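Local coordinates for taurine dioxygenase (Burkholderia ambifaria, PDB 5VN6), which probably catalyses the iron- and 2-oxoglutarate-dependent oxygenation of taurine, at residues 35-38 against 39-43; 138-141 against 142-146. All coordinates share one frame; numbering follows the deposited sequence. Where two conformers were deposited one is given.

Contact 1. Residues 35-38 against 39-43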
loop_
_atom_site.group_PDB
_atom_site.type_symbol
_atom_site.label_atom_id
_atom_site.label_comp_id
_atom_site.label_asym_id
_atom_site.label_seq_id
_atom_site.Cartn_x
_atom_site.Cartn_y
_atom_site.Cartn_z
ATOM N N GLY A 35 -30.071 5.264 -18.900
ATOM C CA GLY A 35 -28.836 5.290 -19.664
ATOM C C GLY A 35 -27.641 5.681 -18.815
ATOM O O GLY A 35 -26.595 5.024 -18.854
ATOM N N LEU A 36 -27.798 6.716 -17.984
ATOM C CA LEU A 36 -26.698 7.109 -17.111
ATOM C C LEU A 36 -26.339 5.979 -16.153
ATOM O O LEU A 36 -25.154 5.689 -15.938
ATOM C CB LEU A 36 -27.044 8.386 -16.341
ATOM C CG LEU A 36 -25.984 8.783 -15.298
ATOM C CD1 LEU A 36 -24.626 8.994 -15.959
ATOM C CD2 LEU A 36 -26.381 10.023 -14.529
ATOM N N PHE A 37 -27.344 5.313 -15.578
ATOM C CA PHE A 37 -27.026 4.227 -14.658
ATOM C C PHE A 37 -26.325 3.076 -15.363
ATOM O O PHE A 37 -25.417 2.462 -14.789
ATOM C CB PHE A 37 -28.262 3.678 -13.949
ATOM C CG PHE A 37 -27.911 2.563 -13.022
ATOM C CD1 PHE A 37 -27.260 2.836 -11.837
ATOM C CD2 PHE A 37 -28.134 1.243 -13.375
ATOM C CE1 PHE A 37 -26.873 1.828 -10.989
ATOM C CE2 PHE A 37 -27.749 0.222 -12.532
ATOM C CZ PHE A 37 -27.116 0.514 -11.335
ATOM N N ALA A 38 -26.777 2.725 -16.573
ATOM C CA ALA A 38 -26.133 1.653 -17.329
ATOM C C ALA A 38 -24.640 1.916 -17.513
ATOM O O ALA A 38 -23.807 1.026 -17.292
ATOM C CB ALA A 38 -26.823 1.481 -18.686
ATOM N N GLU A 39 -24.282 3.141 -17.902
ATOM C CA GLU A 39 -22.875 3.471 -18.100
ATOM C C GLU A 39 -22.083 3.373 -16.796
ATOM O O GLU A 39 -20.983 2.810 -16.769
ATOM C CB GLU A 39 -22.753 4.865 -18.707
ATOM C CG GLU A 39 -22.307 4.863 -20.163
ATOM C CD GLU A 39 -20.889 4.339 -20.357
ATOM O OE1 GLU A 39 -20.739 3.254 -20.956
ATOM O OE2 GLU A 39 -19.928 5.007 -19.912
ATOM N N ILE A 40 -22.628 3.912 -15.703
ATOM C CA ILE A 40 -21.968 3.802 -14.408
ATOM C C ILE A 40 -21.731 2.341 -14.057
ATOM O O ILE A 40 -20.658 1.968 -13.566
ATOM C CB ILE A 40 -22.808 4.508 -13.330
ATOM C CG1 ILE A 40 -22.885 6.013 -13.615
ATOM C CG2 ILE A 40 -22.244 4.218 -11.944
ATOM C CD1 ILE A 40 -23.674 6.798 -12.565
ATOM N N ARG A 41 -22.733 1.494 -14.295
ATOM C CA ARG A 41 -22.569 0.069 -14.038
ATOM C C ARG A 41 -21.464 -0.518 -14.907
ATOM O O ARG A 41 -20.619 -1.289 -14.425
ATOM C CB ARG A 41 -23.888 -0.656 -14.269
ATOM C CG ARG A 41 -23.764 -2.139 -14.187
ATOM C CD ARG A 41 -25.127 -2.815 -14.265
ATOM N NE ARG A 41 -24.945 -4.258 -14.272
ATOM C CZ ARG A 41 -24.584 -4.950 -15.347
ATOM N NH1 ARG A 41 -24.404 -4.332 -16.509
ATOM N NH2 ARG A 41 -24.418 -6.265 -15.267
ATOM N N THR A 42 -21.457 -0.174 -16.198
ATOM C CA THR A 42 -20.386 -0.657 -17.062
ATOM C C THR A 42 -19.028 -0.213 -16.526
ATOM O O THR A 42 -18.105 -1.028 -16.406
ATOM C CB THR A 42 -20.600 -0.170 -18.492
ATOM O OG1 THR A 42 -21.745 -0.835 -19.056
ATOM C CG2 THR A 42 -19.399 -0.484 -19.344
ATOM N N GLN A 43 -18.915 1.057 -16.114
ATOM C CA GLN A 43 -17.629 1.548 -15.612
ATOM C C GLN A 43 -17.220 0.842 -14.324
ATOM O O GLN A 43 -16.038 0.540 -14.136
ATOM C CB GLN A 43 -17.675 3.061 -15.400
ATOM C CG GLN A 43 -17.861 3.904 -16.660
ATOM C CD GLN A 43 -16.777 3.687 -17.719
ATOM O OE1 GLN A 43 -15.621 3.415 -17.408
ATOM N NE2 GLN A 43 -17.151 3.859 -18.982
HETATM O O HOH W 1 -24.840 -1.600 -17.790
#
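G35 to A38 and E39 to Q43 are successive turns of the helix 34-47, joined by i to i+4 backbone bonds: E39 N to G35 O, I40 N to L36 O, R41 N to F37 O and T42 N to A38 O, with N-H...O angles of 163° to 171°. On the side facing the helix 27-32, L36 and I40 cross obliquely, L36 CG lying 4.1 Å from I40 CD1. L36 has CG anti to the backbone N (chi1 174°), which carries its branch along the helix toward I40; both leucine and isoleucine also pack on A30 of the helix 27-32. The ring of F37, set edge-to-face against F69, has CE2 4.3 Å from R41 CB. A38, a residue that favours helices, offers a carbonyl that takes T42 N at 2.9 Å and also a water, whose O lies 2.9 Å from A38 O and 3.0 Å from R41 NH1, at the edge of the guanidinium. R41 itself reaches on to a salt bridge with E195. One turn along, Q43 NE2 donates to E39 OE2 on its syn side at 3.1 Å. I40 and Q43 both touch L50 of the strand 49-52, and the E39 carboxylate lets the polar glutamine lie buried with its NE2 satisfied.

Contact 2. Residues 138-141 against 142-146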
loop_
_atom_site.group_PDB
_atom_site.type_symbol
_atom_site.label_atom_id
_atom_site.label_comp_id
_atom_site.label_asym_id
_atom_site.label_seq_id
_atom_site.Cartn_x
_atom_site.Cartn_y
_atom_site.Cartn_z
ATOM N N MET A 138 -8.230 -7.790 -7.171
ATOM C CA MET A 138 -7.893 -9.204 -7.023
ATOM C C MET A 138 -8.103 -10.004 -8.306
ATOM O O MET A 138 -7.800 -11.202 -8.324
ATOM C CB MET A 138 -8.696 -9.819 -5.867
ATOM C CG MET A 138 -8.499 -9.075 -4.553
ATOM S SD MET A 138 -6.756 -8.726 -4.128
ATOM C CE MET A 138 -6.172 -10.416 -3.873
ATOM N N VAL A 139 -8.636 -9.387 -9.362
ATOM C CA VAL A 139 -8.611 -10.006 -10.692
ATOM C C VAL A 139 -7.185 -9.999 -11.240
ATOM O O VAL A 139 -6.651 -11.020 -11.697
ATOM C CB VAL A 139 -9.579 -9.270 -11.640
ATOM C CG1 VAL A 139 -9.399 -9.738 -13.115
ATOM C CG2 VAL A 139 -11.051 -9.426 -11.170
ATOM N N LEU A 140 -6.544 -8.836 -11.177
ATOM C CA LEU A 140 -5.142 -8.723 -11.544
ATOM C C LEU A 140 -4.249 -9.574 -10.635
ATOM O O LEU A 140 -3.268 -10.176 -11.098
ATOM C CB LEU A 140 -4.748 -7.247 -11.483
ATOM C CG LEU A 140 -3.529 -6.772 -12.228
ATOM C CD1 LEU A 140 -3.669 -7.211 -13.703
ATOM C CD2 LEU A 140 -3.466 -5.250 -12.088
ATOM N N ALA A 141 -4.553 -9.625 -9.335
ATOM C CA ALA A 141 -3.731 -10.443 -8.445
ATOM C C ALA A 141 -3.750 -11.907 -8.868
ATOM O O ALA A 141 -2.713 -12.587 -8.826
ATOM C CB ALA A 141 -4.203 -10.306 -6.999
ATOM N N TYR A 142 -4.919 -12.414 -9.286
ATOM C CA TYR A 142 -4.978 -13.774 -9.810
ATOM C C TYR A 142 -4.243 -13.879 -11.138
ATOM O O TYR A 142 -3.416 -14.779 -11.332
ATOM C CB TYR A 142 -6.428 -14.235 -10.017
ATOM C CG TYR A 142 -6.406 -15.607 -10.685
ATOM C CD1 TYR A 142 -6.193 -16.762 -9.926
ATOM C CD2 TYR A 142 -6.471 -15.737 -12.063
ATOM C CE1 TYR A 142 -6.101 -18.010 -10.516
ATOM C CE2 TYR A 142 -6.388 -17.000 -12.678
ATOM C CZ TYR A 142 -6.203 -18.124 -11.896
ATOM O OH TYR A 142 -6.100 -19.375 -12.468
ATOM N N GLU A 143 -4.567 -12.980 -12.077
ATOM C CA GLU A 143 -4.045 -13.116 -13.432
ATOM C C GLU A 143 -2.520 -13.161 -13.450
ATOM O O GLU A 143 -1.932 -13.888 -14.257
ATOM C CB GLU A 143 -4.564 -11.979 -14.312
ATOM C CG GLU A 143 -4.023 -11.985 -15.737
ATOM C CD GLU A 143 -4.371 -13.254 -16.508
ATOM O OE1 GLU A 143 -3.631 -13.581 -17.462
ATOM O OE2 GLU A 143 -5.374 -13.925 -16.166
ATOM N N ASN A 144 -1.862 -12.428 -12.552
ATOM C CA ASN A 144 -0.402 -12.336 -12.543
ATOM C C ASN A 144 0.292 -13.409 -11.707
ATOM O O ASN A 144 1.526 -13.451 -11.701
ATOM C CB ASN A 144 0.039 -10.953 -12.046
ATOM C CG ASN A 144 -0.365 -9.857 -12.985
ATOM O OD1 ASN A 144 -0.578 -10.099 -14.164
ATOM N ND2 ASN A 144 -0.442 -8.639 -12.480
ATOM N N LEU A 145 -0.445 -14.261 -11.002
ATOM C CA LEU A 145 0.178 -15.388 -10.313
ATOM C C LEU A 145 1.021 -16.208 -11.282
ATOM O O LEU A 145 0.741 -16.223 -12.486
ATOM C CB LEU A 145 -0.874 -16.292 -9.664
ATOM C CG LEU A 145 -1.629 -15.698 -8.481
ATOM C CD1 LEU A 145 -2.765 -16.659 -8.080
ATOM C CD2 LEU A 145 -0.690 -15.394 -7.290
ATOM N N PRO A 146 2.081 -16.859 -10.807
ATOM C CA PRO A 146 2.849 -17.749 -11.685
ATOM C C PRO A 146 2.073 -19.012 -12.016
ATOM O O PRO A 146 1.189 -19.443 -11.265
ATOM C CB PRO A 146 4.118 -18.057 -10.877
ATOM C CG PRO A 146 3.855 -17.593 -9.500
ATOM C CD PRO A 146 2.782 -16.561 -9.545
#
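The short helix 138-143 follows directly on the strand 133-137, and L140 and N144 meet along it, ahead of the helix 147-153. The N144 amide nitrogen ND2 lies 3.6 Å from L140 CG, the two side chains crossing at a slant, and N144 CB is 3.5 Å from L140 O. With CG beside its own backbone N (chi1 -66°), the asparagine folds back along the helix, and ND2 makes a weak hydrogen bond to Y245 OH. Asparagine suits this exposed place, being short and polar; the leucine supplies an apolar flank and also touches A17 and Y245.

Three backbone bonds build the helix. E143 N to V139 O (2.9 Å) and N144 N to L140 O (3.0 Å) are regular, but Y142 N reaches M138 O at 3.3 Å from above the carbonyl plane, 54° out of it, consistent with an irregular first turn. N137 OD1 accepts from L140 N, and weakly from V139 N, at the start of that turn. This helix leaves the strand that is central in the three-stranded antiparallel sheet, whose neighbour 264-268 carries the metal ligand H266; the M138 side chain is about 9 Å from that of H266.

Farther along, L145 N is hydrogen-bonded to Y142 O, and L145 CG sits 3.3 Å from A141 O. The leucine is buried against K150 and I153 of the helix 147-153 and Y235 of the helix 228-237, while Y142 directs its ring away from M138-A141 to pack on K199 and L201 of the strand 199-201.

Contact 1 precedes contact 2 along the chain. Their centres are 26 Å apart and their nearest atoms about 12 Å, so they do not touch, although both belong to the same TauD-type fold of the cupin clan. Contact 1 lies in the helix 34-47, which leads into the strand 49-52 of the seven-stranded mixed sheet and is away from the metal site. Contact 2 involves the helix 138-143, just after the middle strand of the three-stranded sheet, with the M138 side chain about 13 Å from the bound magnesium ion. The first therefore flanks the large sheet, while the second adjoins the small sheet that supplies one metal ligand, H266.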